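Side-chain contacts in sulfotransferase (Alicyclobacillus acidocaldarius subsp. acidocaldarius, PDB 3RNL), which probably transfers a sulfuryl group to an acceptor molecule, through a P-loop-like alpha/beta fold, and binds magnesium: residues Ala16-Thr21 with Tyr127-Arg132; Glu52-Thr55 with Gly61-Leu64; Pro57-Met62 with Asp133-Leu138; Asn118-Ala123 with Glu277-Phe282; Leu138-Ser143 with Trp159-Val164. All coordinates share one frame; numbering follows the deposited sequence. Where two conformers were deposited one is given.

Overall arrangement
Interactions 4 and 5 are the buried contacts, interactions 2 and 3 are partly buried, and interaction 1 lies at the surface. Helix 119-132 runs through much of the set: interaction 4 uses its first turn, interaction 1 its last turns, and interaction 3 the loop that leaves it. Helix 60-64 is shared by interactions 2 and 3, while Leu-138 belongs to both 3 and 5. The chemistry follows position. Interaction 4 joins two helices through valine methyls packed on the facing helix, and interaction 5 combines a T-shaped aromatic pair with a short hydroxyl bond. In the less buried contacts, interaction 2 uses an amide, interaction 3 a guanidinium, and interaction 1 a lysine-histidine bond.

Interaction 1 (Ala16-Thr21 with Tyr127-Arg132); sequences AAKCGT and YMHLVR
Lys-18 reaches across from the loop between strand 11-13 and helix 21-29 to His-129, near the end of helix 119-132. In sequence and position this loop matches the P-loop-like segment that holds the phosphosulfate donor in related sulfotransferases. It begins with a type II turn from Ala-16 to Cys-19, in which Lys-18 takes a positive phi, and Gly-20 then occupies the N-cap position of helix 21-29.

The closely packed part is the lysine chain itself. Bends at chi2 (-50°) and chi3 (-63°) carry it toward helix 119-132, where the side chain also touches Arg-122, Ser-125 and Ala-126. CE of Lys-18 lies 3.8 Å from ND1 of His-129 and 4.1 Å from its CB. The two side chains cross at about a right angle, and the amine arrives at the edge of the imidazole, tilted 15° out of the ring plane. Lys-18 NZ donates to His-129 ND1 at 3.1 Å, the single bond between the segments.

Beyond this bond the contact is loose. Only 89 Å² is buried, a bound glycerol lies about 4 Å from the His-129 side chain, and NH1 of the exposed Arg-132 stays 5.6 Å from Lys-18 NZ. Because ND1 is the acceptor, the bond needs that nitrogen without a proton, and it orients the lysine amine toward the imidazole edge.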
# COMPACT_ATOMS: atom_id res chain seq x y z
N ALA A 16 1.13 -1.02 -1.95
CA ALA A 16 2.02 0.04 -1.51
C ALA A 16 1.39 1.40 -1.80
O ALA A 16 0.38 1.48 -2.50
CB ALA A 16 3.37 -0.07 -2.25
N ALA A 17 2.03 2.47 -1.34
CA ALA A 17 1.50 3.82 -1.52
C ALA A 17 1.65 4.25 -2.98
O ALA A 17 2.68 3.98 -3.59
CB ALA A 17 2.22 4.81 -0.60
N LYS A 18 0.64 4.93 -3.52
CA LYS A 18 0.60 5.39 -4.92
C LYS A 18 0.59 4.23 -5.93
O LYS A 18 1.04 4.38 -7.08
CB LYS A 18 1.73 6.40 -5.23
CG LYS A 18 1.84 7.56 -4.24
CD LYS A 18 0.49 8.23 -3.99
CE LYS A 18 -0.09 8.86 -5.25
NZ LYS A 18 -1.44 9.48 -4.96
N CYS A 19 0.12 3.08 -5.47
CA CYS A 19 -0.10 1.88 -6.30
C CYS A 19 -1.54 1.58 -6.75
O CYS A 19 -1.80 0.48 -7.24
CB CYS A 19 0.60 0.66 -5.71
SG CYS A 19 2.41 0.96 -5.69
N GLY A 20 -2.48 2.47 -6.46
CA GLY A 20 -3.84 2.30 -6.94
C GLY A 20 -4.76 1.55 -5.99
O GLY A 20 -5.86 1.15 -6.38
N THR A 21 -4.33 1.37 -4.74
CA THR A 21 -5.18 0.66 -3.78
C THR A 21 -6.46 1.42 -3.47
O THR A 21 -7.44 0.83 -3.02
CB THR A 21 -4.46 0.35 -2.46
OG1 THR A 21 -4.05 1.57 -1.84
CG2 THR A 21 -3.24 -0.54 -2.72
N TYR A 127 5.68 12.07 -5.96
CA TYR A 127 6.13 13.43 -6.21
C TYR A 127 4.96 14.31 -6.69
O TYR A 127 4.73 15.39 -6.15
CB TYR A 127 7.25 13.44 -7.25
CG TYR A 127 7.60 14.84 -7.73
CD1 TYR A 127 8.26 15.73 -6.90
CD2 TYR A 127 7.25 15.26 -9.00
CE1 TYR A 127 8.57 17.03 -7.33
CE2 TYR A 127 7.55 16.55 -9.44
CZ TYR A 127 8.21 17.42 -8.60
OH TYR A 127 8.50 18.70 -9.04
N MSE A 128 4.25 13.83 -7.71
CA MSE A 128 3.13 14.59 -8.26
C MSE A 128 2.07 14.88 -7.20
O MSE A 128 1.46 15.96 -7.19
CB MSE A 128 2.51 13.87 -9.46
CG MSE A 128 3.43 13.82 -10.66
SE MSE A 128 2.54 13.17 -12.29
CE MSE A 128 2.56 11.26 -11.89
N HIS A 129 1.86 13.92 -6.32
CA HIS A 129 0.90 14.06 -5.22
C HIS A 129 1.34 15.20 -4.29
O HIS A 129 0.54 16.08 -3.95
CB HIS A 129 0.80 12.74 -4.45
CG HIS A 129 -0.09 12.78 -3.24
ND1 HIS A 129 -0.85 11.69 -2.85
CD2 HIS A 129 -0.30 13.73 -2.31
CE1 HIS A 129 -1.52 11.99 -1.75
NE2 HIS A 129 -1.20 13.23 -1.40
N LEU A 130 2.62 15.18 -3.91
CA LEU A 130 3.17 16.22 -3.03
C LEU A 130 3.12 17.60 -3.68
O LEU A 130 2.86 18.60 -3.01
CB LEU A 130 4.61 15.87 -2.62
CG LEU A 130 4.72 14.63 -1.72
CD1 LEU A 130 6.16 14.08 -1.72
CD2 LEU A 130 4.26 14.99 -0.31
N VAL A 131 3.37 17.66 -4.99
CA VAL A 131 3.30 18.94 -5.71
C VAL A 131 1.86 19.44 -5.79
O VAL A 131 1.59 20.62 -5.57
CB VAL A 131 3.87 18.83 -7.14
CG1 VAL A 131 3.54 20.08 -7.96
CG2 VAL A 131 5.38 18.59 -7.09
N ARG A 132 0.93 18.55 -6.11
CA ARG A 132 -0.47 18.95 -6.26
C ARG A 132 -1.03 19.52 -4.97
O ARG A 132 -1.84 20.44 -4.97
CB ARG A 132 -1.32 17.75 -6.72
CG ARG A 132 -2.81 18.00 -6.73
CD ARG A 132 -3.56 16.92 -7.50
NE ARG A 132 -2.87 15.62 -7.47
CZ ARG A 132 -2.06 15.18 -8.44
NH1 ARG A 132 -1.48 13.99 -8.33
NH2 ARG A 132 -1.84 15.93 -9.51

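Interaction 2 (Glu52-Thr55 with Gly61-Leu64); sequences ERFT and GMNL
The CA atoms of Arg-53 and Asn-63, 6.3 Å apart, mark where the extended loop after strand 34-35 runs past the short helix 60-64. The motif is a two-bond pairing between a side-chain amide and the backbone: Asn-63 presents both ends of its amide to the N-H and C=O of a single residue, Phe-54. The Phe-54 N to Asn-63 OD1 bond is 2.9 Å long and nearly straight, at 176°. In return Asn-63 ND2 gives a hydrogen to Phe-54 O over 3.0 Å, at 168°. Both acceptors are met in their carbonyl planes on a lone pair, so the two bonds together fix the rotation of the amide.

The Phe-54 ring lies only 21° from the amide plane, and its CD2 comes within 3.3 Å of Asn-63 OD1. The same CD2 packs on CB of the selenomethionine Met-62 at 3.6 Å. Phe-50 continues this apolar side, meeting the Phe-54 ring edge-to-face and touching Met-62 as well.

On the exposed side, the Arg-53 guanidinium runs near the amide without bonding to it directly. A water joins them, accepting from Arg-53 NH2 at 3.3 Å and from Asn-63 ND2 at 3.2 Å.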
# COMPACT_ATOMS: atom_id res chain seq x y z
N GLU A 52 8.68 9.83 16.59
CA GLU A 52 7.87 10.54 17.57
C GLU A 52 6.86 11.44 16.90
O GLU A 52 5.72 11.55 17.33
CB GLU A 52 8.73 11.36 18.53
CG GLU A 52 7.91 12.02 19.63
CD GLU A 52 8.75 12.86 20.57
OE1 GLU A 52 9.90 13.21 20.20
OE2 GLU A 52 8.27 13.16 21.68
N ARG A 53 7.29 12.15 15.86
CA ARG A 53 6.36 12.89 15.03
C ARG A 53 6.92 13.12 13.63
O ARG A 53 8.15 13.18 13.43
CB ARG A 53 5.93 14.22 15.69
CG ARG A 53 6.90 15.35 15.52
CD ARG A 53 6.36 16.67 16.11
NE ARG A 53 5.23 17.22 15.37
CZ ARG A 53 5.35 18.12 14.39
NH1 ARG A 53 6.55 18.56 14.02
NH2 ARG A 53 4.26 18.57 13.77
N PHE A 54 6.03 13.25 12.66
CA PHE A 54 6.45 13.52 11.28
C PHE A 54 6.57 15.02 11.12
O PHE A 54 5.69 15.78 11.56
CB PHE A 54 5.43 12.97 10.28
CG PHE A 54 5.29 11.48 10.34
CD1 PHE A 54 6.31 10.66 9.88
CD2 PHE A 54 4.14 10.89 10.87
CE1 PHE A 54 6.19 9.26 9.93
CE2 PHE A 54 4.01 9.50 10.93
CZ PHE A 54 5.03 8.69 10.45
N THR A 55 7.71 15.44 10.60
CA THR A 55 8.09 16.85 10.53
C THR A 55 7.96 17.60 9.20
O THR A 55 8.30 18.78 9.13
CB THR A 55 9.51 17.00 11.01
OG1 THR A 55 10.38 16.39 10.05
CG2 THR A 55 9.65 16.27 12.34
N GLY A 61 -1.45 15.08 8.78
CA GLY A 61 -2.38 13.97 8.69
C GLY A 61 -1.86 12.67 9.26
O GLY A 61 -2.57 11.92 9.93
N MSE A 62 -0.59 12.36 9.00
CA MSE A 62 -0.05 11.13 9.53
C MSE A 62 0.19 11.23 11.04
O MSE A 62 0.24 10.23 11.73
CB MSE A 62 1.23 10.70 8.78
CG MSE A 62 0.96 10.14 7.39
SE MSE A 62 0.18 8.33 7.47
CE MSE A 62 1.79 7.38 7.93
N ASN A 63 0.35 12.45 11.55
CA ASN A 63 0.39 12.61 12.99
C ASN A 63 -0.99 12.55 13.63
O ASN A 63 -1.19 11.91 14.66
CB ASN A 63 1.01 13.96 13.36
CG ASN A 63 2.50 14.05 13.04
OD1 ASN A 63 3.23 13.07 13.17
ND2 ASN A 63 2.95 15.22 12.60
N LEU A 64 -1.89 13.35 13.06
CA LEU A 64 -3.22 13.63 13.59
C LEU A 64 -4.39 12.71 13.25
O LEU A 64 -5.35 12.63 14.04
CB LEU A 64 -3.60 15.08 13.32
CG LEU A 64 -2.57 16.09 13.85
CD1 LEU A 64 -2.99 17.52 13.52
CD2 LEU A 64 -2.40 15.91 15.35
O HOH W 1 3.20 11.03 14.98
O HOH W 2 1.13 17.66 13.52

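Interaction 3 (Pro57-Met62 with Asp133-Leu138); sequences PGDEGM and DERETL
Arg-135 follows directly on the Schellman motif that ends helix 119-132, where Glu-134 takes a positive phi, and it reaches over Pro-57, Gly-58 and Asp-59, the turn that leads into helix 60-64. Its chain bends at chi3 (67°), which brings the guanidinium alongside this turn.

Three successive residues meet the group in different ways. Arg-135 NE donates to Pro-57 O over 2.9 Å at an angle of 162°; the carbonyl lies at the guanidinium edge and accepts on a lone pair in its own plane. Gly-58 O instead sits over one face, 3.2 Å above the plane and over its centre, where it makes no hydrogen bond. At the edge again, Arg-135 NH2 forms a salt bridge with Asp-59 OD1 at 2.8 Å. That carboxylate stands nearly upright to the guanidinium, the planes 82° apart, and OD1 is met on its anti side, from well out of the carboxylate plane. At the backbone end of the arginine, CG of the Pro-57 ring rests 3.6 Å from Arg-135 O.

Both charged groups have further partners. NH2 also bridges to Glu-156, while Asp-59 OD1 accepts from the indole of Trp-159 and OD2 from the backbone N of Glu-156. The two carboxylates probably balance the guanidinium charge, the edge bonds hold its orientation, and the buried Asp-59 is likely to be held as the anion.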
# COMPACT_ATOMS: atom_id res chain seq x y z
N PRO A 57 6.41 19.31 5.56
CA PRO A 57 5.28 20.18 5.23
C PRO A 57 4.05 19.36 4.84
O PRO A 57 4.13 18.48 3.99
CB PRO A 57 5.79 21.02 4.05
CG PRO A 57 7.04 20.39 3.59
CD PRO A 57 7.58 19.53 4.70
N GLY A 58 2.91 19.66 5.47
CA GLY A 58 1.68 18.92 5.22
C GLY A 58 1.63 17.52 5.80
O GLY A 58 0.73 16.75 5.45
N ASP A 59 2.57 17.16 6.68
CA ASP A 59 2.63 15.80 7.24
C ASP A 59 1.64 15.61 8.40
O ASP A 59 1.54 14.52 8.97
CB ASP A 59 4.03 15.49 7.79
CG ASP A 59 5.05 15.21 6.70
OD1 ASP A 59 4.77 15.48 5.51
OD2 ASP A 59 6.15 14.72 7.05
N GLU A 60 0.93 16.68 8.74
CA GLU A 60 0.02 16.68 9.89
C GLU A 60 -0.93 15.48 9.94
O GLU A 60 -1.20 14.93 11.01
CB GLU A 60 -0.76 18.01 9.96
CG GLU A 60 0.08 19.23 10.37
CD GLU A 60 0.94 19.80 9.24
OE1 GLU A 60 1.77 20.69 9.52
OE2 GLU A 60 0.78 19.37 8.09
N GLY A 61 -1.45 15.08 8.78
CA GLY A 61 -2.38 13.97 8.69
C GLY A 61 -1.86 12.67 9.26
O GLY A 61 -2.57 11.92 9.93
N MSE A 62 -0.59 12.36 9.00
CA MSE A 62 -0.05 11.13 9.53
C MSE A 62 0.19 11.23 11.04
O MSE A 62 0.24 10.23 11.73
CB MSE A 62 1.23 10.70 8.78
CG MSE A 62 0.96 10.14 7.39
SE MSE A 62 0.18 8.33 7.47
CE MSE A 62 1.79 7.38 7.93
N ASP A 133 -0.55 18.98 -3.85
CA ASP A 133 -1.01 19.40 -2.54
C ASP A 133 -0.21 20.58 -1.97
O ASP A 133 -0.41 20.97 -0.82
CB ASP A 133 -1.05 18.21 -1.59
CG ASP A 133 -2.20 17.26 -1.92
OD1 ASP A 133 -3.10 17.67 -2.69
OD2 ASP A 133 -2.20 16.12 -1.43
N GLU A 134 0.70 21.10 -2.79
CA GLU A 134 1.49 22.29 -2.46
C GLU A 134 2.44 22.06 -1.28
O GLU A 134 2.81 22.98 -0.57
CB GLU A 134 0.58 23.50 -2.23
CG GLU A 134 -0.31 23.78 -3.44
CD GLU A 134 -0.95 25.15 -3.40
OE1 GLU A 134 -1.87 25.36 -2.58
OE2 GLU A 134 -0.52 26.02 -4.18
N ARG A 135 2.80 20.80 -1.07
CA ARG A 135 3.81 20.43 -0.09
C ARG A 135 5.24 20.53 -0.62
O ARG A 135 6.17 20.88 0.11
CB ARG A 135 3.50 19.05 0.47
CG ARG A 135 2.14 19.04 1.16
CD ARG A 135 1.59 17.65 1.40
NE ARG A 135 2.37 16.89 2.36
CZ ARG A 135 2.13 15.62 2.67
NH1 ARG A 135 1.12 14.98 2.10
NH2 ARG A 135 2.88 14.98 3.57
N GLU A 136 5.41 20.17 -1.89
CA GLU A 136 6.72 20.19 -2.55
C GLU A 136 6.72 21.22 -3.68
O GLU A 136 5.83 21.20 -4.53
CB GLU A 136 7.03 18.81 -3.13
CG GLU A 136 8.35 18.74 -3.91
CD GLU A 136 9.55 19.14 -3.06
OE1 GLU A 136 9.74 20.35 -2.80
OE2 GLU A 136 10.32 18.24 -2.65
N THR A 137 7.62 22.20 -3.61
CA THR A 137 7.80 23.12 -4.73
C THR A 137 9.02 22.86 -5.63
O THR A 137 9.18 23.50 -6.66
CB THR A 137 7.90 24.56 -4.22
OG1 THR A 137 8.97 24.64 -3.27
CG2 THR A 137 6.59 24.97 -3.55
N LEU A 138 9.87 21.93 -5.21
CA LEU A 138 11.10 21.61 -5.95
C LEU A 138 10.83 20.74 -7.17
O LEU A 138 9.78 20.11 -7.26
CB LEU A 138 12.13 20.92 -5.04
CG LEU A 138 12.60 21.70 -3.81
CD1 LEU A 138 13.40 20.79 -2.89
CD2 LEU A 138 13.40 22.92 -4.22

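Interaction 4 (Asn118-Ala123 with Glu277-Phe282); sequences NPVDRA and EELTAF
Val-120, in the first turn of helix 119-132, meets Leu-279 and Thr-280 of helix 273-294; the CA atoms of Val-120 and Leu-279 are 6.0 Å apart. The contact joins the start of a helix that follows strand 111-116 of the parallel sheet to the long C-terminal helix.

From CB, which points toward the opposing helix, the valine divides into two methyls. CG1, anti to the backbone N (chi1 179°), lies 4.1 Å from CB of Leu-279. CG2 lies 3.9 Å from CB of Leu-279 and also meets the peptide between the two partners, 3.6 Å from the backbone N of Thr-280; Thr-280 OG1 is 3.6 Å from the same methyl CG2. Met-271, Arg-276 and Phe-283 also touch the valine, while the leucine continues toward Phe-140 and Leu-144 of helix 140-145.

A polar bridge runs beside this apolar patch. Asn-118 caps the helix by accepting from Val-120 N on OD1, the donor standing above the carbonyl plane. Its ND2 gives a hydrogen to a water at 3.1 Å, and this water donates to Thr-280 OG1 at 2.9 Å. The threonine hydroxyl is itself bonded to Arg-276 O in its own helix. No direct hydrogen bond joins the segments, so van der Waals packing of the valine methyls on the leucine CB, the peptide and the threonine hydroxyl carries the contact, and a single water couples the capping amide to that hydroxyl.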
# COMPACT_ATOMS: atom_id res chain seq x y z
N ASN A 118 5.44 -0.38 -10.88
CA ASN A 118 6.85 -0.15 -11.20
C ASN A 118 7.33 0.97 -10.28
O ASN A 118 6.75 2.06 -10.26
CB ASN A 118 6.94 0.31 -12.66
CG ASN A 118 8.35 0.69 -13.10
OD1 ASN A 118 9.25 0.92 -12.29
ND2 ASN A 118 8.54 0.77 -14.42
N PRO A 119 8.38 0.71 -9.48
CA PRO A 119 8.75 1.67 -8.43
C PRO A 119 9.27 3.00 -8.99
O PRO A 119 9.29 3.99 -8.27
CB PRO A 119 9.86 0.95 -7.65
CG PRO A 119 10.37 -0.12 -8.60
CD PRO A 119 9.14 -0.55 -9.37
N VAL A 120 9.70 3.01 -10.25
CA VAL A 120 10.08 4.27 -10.89
C VAL A 120 8.83 5.16 -11.05
O VAL A 120 8.85 6.35 -10.70
CB VAL A 120 10.72 4.03 -12.25
CG1 VAL A 120 11.09 5.37 -12.90
CG2 VAL A 120 11.97 3.16 -12.10
N ASP A 121 7.76 4.58 -11.58
CA ASP A 121 6.49 5.31 -11.75
C ASP A 121 5.87 5.66 -10.42
O ASP A 121 5.25 6.72 -10.27
CB ASP A 121 5.51 4.48 -12.59
CG ASP A 121 5.99 4.31 -14.02
OD1 ASP A 121 6.25 5.33 -14.68
OD2 ASP A 121 6.12 3.16 -14.48
N ARG A 122 6.00 4.76 -9.45
CA ARG A 122 5.44 5.00 -8.11
C ARG A 122 6.10 6.23 -7.48
O ARG A 122 5.42 7.07 -6.87
CB ARG A 122 5.68 3.80 -7.19
CG ARG A 122 4.88 3.85 -5.88
CD ARG A 122 5.63 3.20 -4.72
NE ARG A 122 6.75 4.06 -4.32
CZ ARG A 122 6.61 5.15 -3.56
NH1 ARG A 122 5.41 5.51 -3.11
NH2 ARG A 122 7.68 5.88 -3.27
N ALA A 123 7.41 6.34 -7.62
CA ALA A 123 8.13 7.49 -7.06
C ALA A 123 7.60 8.78 -7.68
O ALA A 123 7.35 9.77 -6.99
CB ALA A 123 9.64 7.35 -7.31
N GLU A 277 16.07 6.29 -16.54
CA GLU A 277 17.09 5.26 -16.73
C GLU A 277 17.80 4.96 -15.42
O GLU A 277 17.96 3.80 -15.04
CB GLU A 277 18.12 5.69 -17.78
CG GLU A 277 17.54 5.93 -19.16
CD GLU A 277 17.15 4.64 -19.87
OE1 GLU A 277 17.40 3.55 -19.32
OE2 GLU A 277 16.60 4.73 -20.99
N GLU A 278 18.21 6.01 -14.71
CA GLU A 278 18.96 5.82 -13.47
C GLU A 278 18.13 5.15 -12.37
O GLU A 278 18.64 4.31 -11.64
CB GLU A 278 19.51 7.15 -12.96
CG GLU A 278 20.71 7.00 -12.03
CD GLU A 278 21.43 8.33 -11.82
OE1 GLU A 278 20.75 9.38 -11.86
OE2 GLU A 278 22.66 8.32 -11.63
N LEU A 279 16.86 5.54 -12.24
CA LEU A 279 16.00 4.94 -11.23
C LEU A 279 15.69 3.49 -11.57
O LEU A 279 15.65 2.64 -10.68
CB LEU A 279 14.71 5.73 -11.03
CG LEU A 279 14.86 7.06 -10.27
CD1 LEU A 279 13.53 7.81 -10.24
CD2 LEU A 279 15.39 6.82 -8.86
N THR A 280 15.49 3.20 -12.86
CA THR A 280 15.27 1.81 -13.25
C THR A 280 16.45 0.94 -12.81
O THR A 280 16.28 -0.14 -12.24
CB THR A 280 14.99 1.67 -14.76
OG1 THR A 280 13.83 2.45 -15.10
CG2 THR A 280 14.73 0.22 -15.14
N ALA A 281 17.66 1.42 -13.04
CA ALA A 281 18.85 0.68 -12.63
C ALA A 281 18.94 0.56 -11.11
O ALA A 281 19.36 -0.47 -10.57
CB ALA A 281 20.12 1.34 -13.21
N PHE A 282 18.55 1.63 -10.42
CA PHE A 282 18.60 1.62 -8.96
C PHE A 282 17.76 0.50 -8.35
O PHE A 282 18.21 -0.21 -7.44
CB PHE A 282 18.12 2.96 -8.37
CG PHE A 282 17.97 2.92 -6.87
CD1 PHE A 282 19.08 3.05 -6.05
CD2 PHE A 282 16.72 2.71 -6.29
CE1 PHE A 282 18.94 3.00 -4.67
CE2 PHE A 282 16.57 2.66 -4.92
CZ PHE A 282 17.69 2.80 -4.10
O HOH W 3 11.19 1.51 -15.75

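Interaction 5 (Leu138-Ser143 with Trp159-Val164); sequences LSFRES and WYYRAV
Phe-140 and Ser-143, on the first turn of helix 140-145, which opens with a capping box between Ser-139 and Glu-142, meet Tyr-161 from the loop ahead of helix 167-178.

The aromatic part is a T-shaped pair. The edge of Phe-140 is turned to the face of Tyr-161, with the planes at 76° and the ring centroids 5.5 Å apart. CE1 of Phe-140 stands over the centre of the tyrosine ring, 4.2 Å above its plane. The opposite face of that ring carries Trp-159 O, displaced toward the rim, so the tyrosine is covered on both faces.

Direct hydrogen bonding occurs at the ring's hydroxyl end. Tyr-161 OH donates to Ser-143 OG over a short 2.7 Å. With chi1 at -161°, opposite the backbone N, the serine oxygen is carried to the tyrosine hydroxyl, near the ring plane. That oxygen is also bonded to Glu-136 OE2 and to Arg-150 NH1, so three partners hold this buried hydroxyl and tie the tyrosine into a charged network.

Water supplies the remaining link. One molecule gives its hydrogens to two backbone carbonyls across the contact, Ser-143 O at 3.1 Å and Trp-159 O at 2.9 Å.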
# COMPACT_ATOMS: atom_id res chain seq x y z
N LEU A 138 9.87 21.93 -5.21
CA LEU A 138 11.10 21.61 -5.95
C LEU A 138 10.83 20.74 -7.17
O LEU A 138 9.78 20.11 -7.26
CB LEU A 138 12.13 20.92 -5.04
CG LEU A 138 12.60 21.70 -3.81
CD1 LEU A 138 13.40 20.79 -2.89
CD2 LEU A 138 13.40 22.92 -4.22
N SER A 139 11.78 20.70 -8.09
CA SER A 139 11.73 19.75 -9.18
C SER A 139 11.85 18.33 -8.63
O SER A 139 12.29 18.13 -7.50
CB SER A 139 12.88 19.99 -10.16
OG SER A 139 14.12 19.67 -9.54
N PHE A 140 11.41 17.35 -9.41
CA PHE A 140 11.52 15.96 -8.98
C PHE A 140 12.99 15.62 -8.77
O PHE A 140 13.35 14.91 -7.83
CB PHE A 140 10.90 15.05 -10.05
CG PHE A 140 10.97 13.58 -9.74
CD1 PHE A 140 10.49 13.08 -8.54
CD2 PHE A 140 11.51 12.69 -10.67
CE1 PHE A 140 10.54 11.70 -8.27
CE2 PHE A 140 11.57 11.32 -10.39
CZ PHE A 140 11.07 10.83 -9.20
N ARG A 141 13.86 16.15 -9.63
CA ARG A 141 15.29 15.86 -9.51
C ARG A 141 15.83 16.30 -8.15
O ARG A 141 16.55 15.54 -7.48
CB ARG A 141 16.08 16.55 -10.63
CG ARG A 141 17.51 16.08 -10.72
CD ARG A 141 18.29 16.87 -11.76
NE ARG A 141 17.81 16.72 -13.14
CZ ARG A 141 18.06 15.66 -13.91
NH1 ARG A 141 18.72 14.62 -13.42
NH2 ARG A 141 17.62 15.62 -15.17
N GLU A 142 15.47 17.51 -7.75
CA GLU A 142 15.87 18.06 -6.45
C GLU A 142 15.21 17.33 -5.29
O GLU A 142 15.82 17.11 -4.25
CB GLU A 142 15.52 19.54 -6.36
CG GLU A 142 16.28 20.44 -7.31
CD GLU A 142 15.77 21.87 -7.29
OE1 GLU A 142 14.66 22.12 -7.81
OE2 GLU A 142 16.47 22.74 -6.73
N SER A 143 13.94 16.97 -5.48
CA SER A 143 13.17 16.28 -4.44
C SER A 143 13.78 14.90 -4.16
O SER A 143 13.89 14.48 -3.00
CB SER A 143 11.69 16.18 -4.85
OG SER A 143 10.83 15.93 -3.74
N TRP A 159 7.27 10.95 1.24
CA TRP A 159 8.46 11.60 0.71
C TRP A 159 9.58 10.61 0.37
O TRP A 159 10.58 11.02 -0.25
CB TRP A 159 9.03 12.61 1.70
CG TRP A 159 8.11 13.73 2.12
CD1 TRP A 159 7.23 13.72 3.18
CD2 TRP A 159 8.04 15.04 1.54
NE1 TRP A 159 6.60 14.94 3.27
CE2 TRP A 159 7.08 15.77 2.28
CE3 TRP A 159 8.68 15.66 0.47
CZ2 TRP A 159 6.75 17.09 1.98
CZ3 TRP A 159 8.36 16.99 0.18
CH2 TRP A 159 7.40 17.68 0.93
N TYR A 160 9.47 9.33 0.73
CA TYR A 160 10.67 8.53 0.54
C TYR A 160 10.48 7.80 -0.77
O TYR A 160 10.05 6.64 -0.82
CB TYR A 160 10.74 7.45 1.64
CG TYR A 160 10.72 7.89 3.10
CD1 TYR A 160 10.81 9.22 3.47
CD2 TYR A 160 10.60 6.93 4.10
CE1 TYR A 160 10.78 9.59 4.83
CE2 TYR A 160 10.57 7.29 5.44
CZ TYR A 160 10.65 8.61 5.80
OH TYR A 160 10.60 8.92 7.15
N TYR A 161 11.04 8.38 -1.82
CA TYR A 161 10.75 7.93 -3.16
C TYR A 161 11.34 6.56 -3.37
O TYR A 161 10.69 5.66 -3.89
CB TYR A 161 11.34 8.90 -4.17
CG TYR A 161 10.71 10.26 -4.10
CD1 TYR A 161 9.35 10.42 -4.32
CD2 TYR A 161 11.47 11.39 -3.82
CE1 TYR A 161 8.76 11.67 -4.25
CE2 TYR A 161 10.89 12.64 -3.75
CZ TYR A 161 9.54 12.78 -3.97
OH TYR A 161 8.97 14.03 -3.90
N ARG A 162 12.60 6.43 -2.98
CA ARG A 162 13.32 5.17 -3.14
C ARG A 162 12.95 4.14 -2.07
O ARG A 162 12.67 2.98 -2.39
CB ARG A 162 14.85 5.41 -3.12
CG ARG A 162 15.41 6.05 -4.39
CD ARG A 162 16.90 6.44 -4.18
NE ARG A 162 17.65 6.44 -5.44
CZ ARG A 162 17.88 7.53 -6.18
NH1 ARG A 162 17.40 8.70 -5.80
NH2 ARG A 162 18.57 7.44 -7.31
N ALA A 163 12.93 4.55 -0.80
CA ALA A 163 12.80 3.56 0.27
C ALA A 163 11.48 2.80 0.17
O ALA A 163 11.43 1.58 0.38
CB ALA A 163 12.92 4.22 1.65
N VAL A 164 10.42 3.51 -0.16
CA VAL A 164 9.09 2.89 -0.21
C VAL A 164 8.95 1.95 -1.41
O VAL A 164 8.15 1.01 -1.39
CB VAL A 164 7.99 3.99 -0.17
CG1 VAL A 164 6.63 3.43 -0.58
CG2 VAL A 164 7.94 4.59 1.23
O HOH W 4 12.36 13.21 -0.66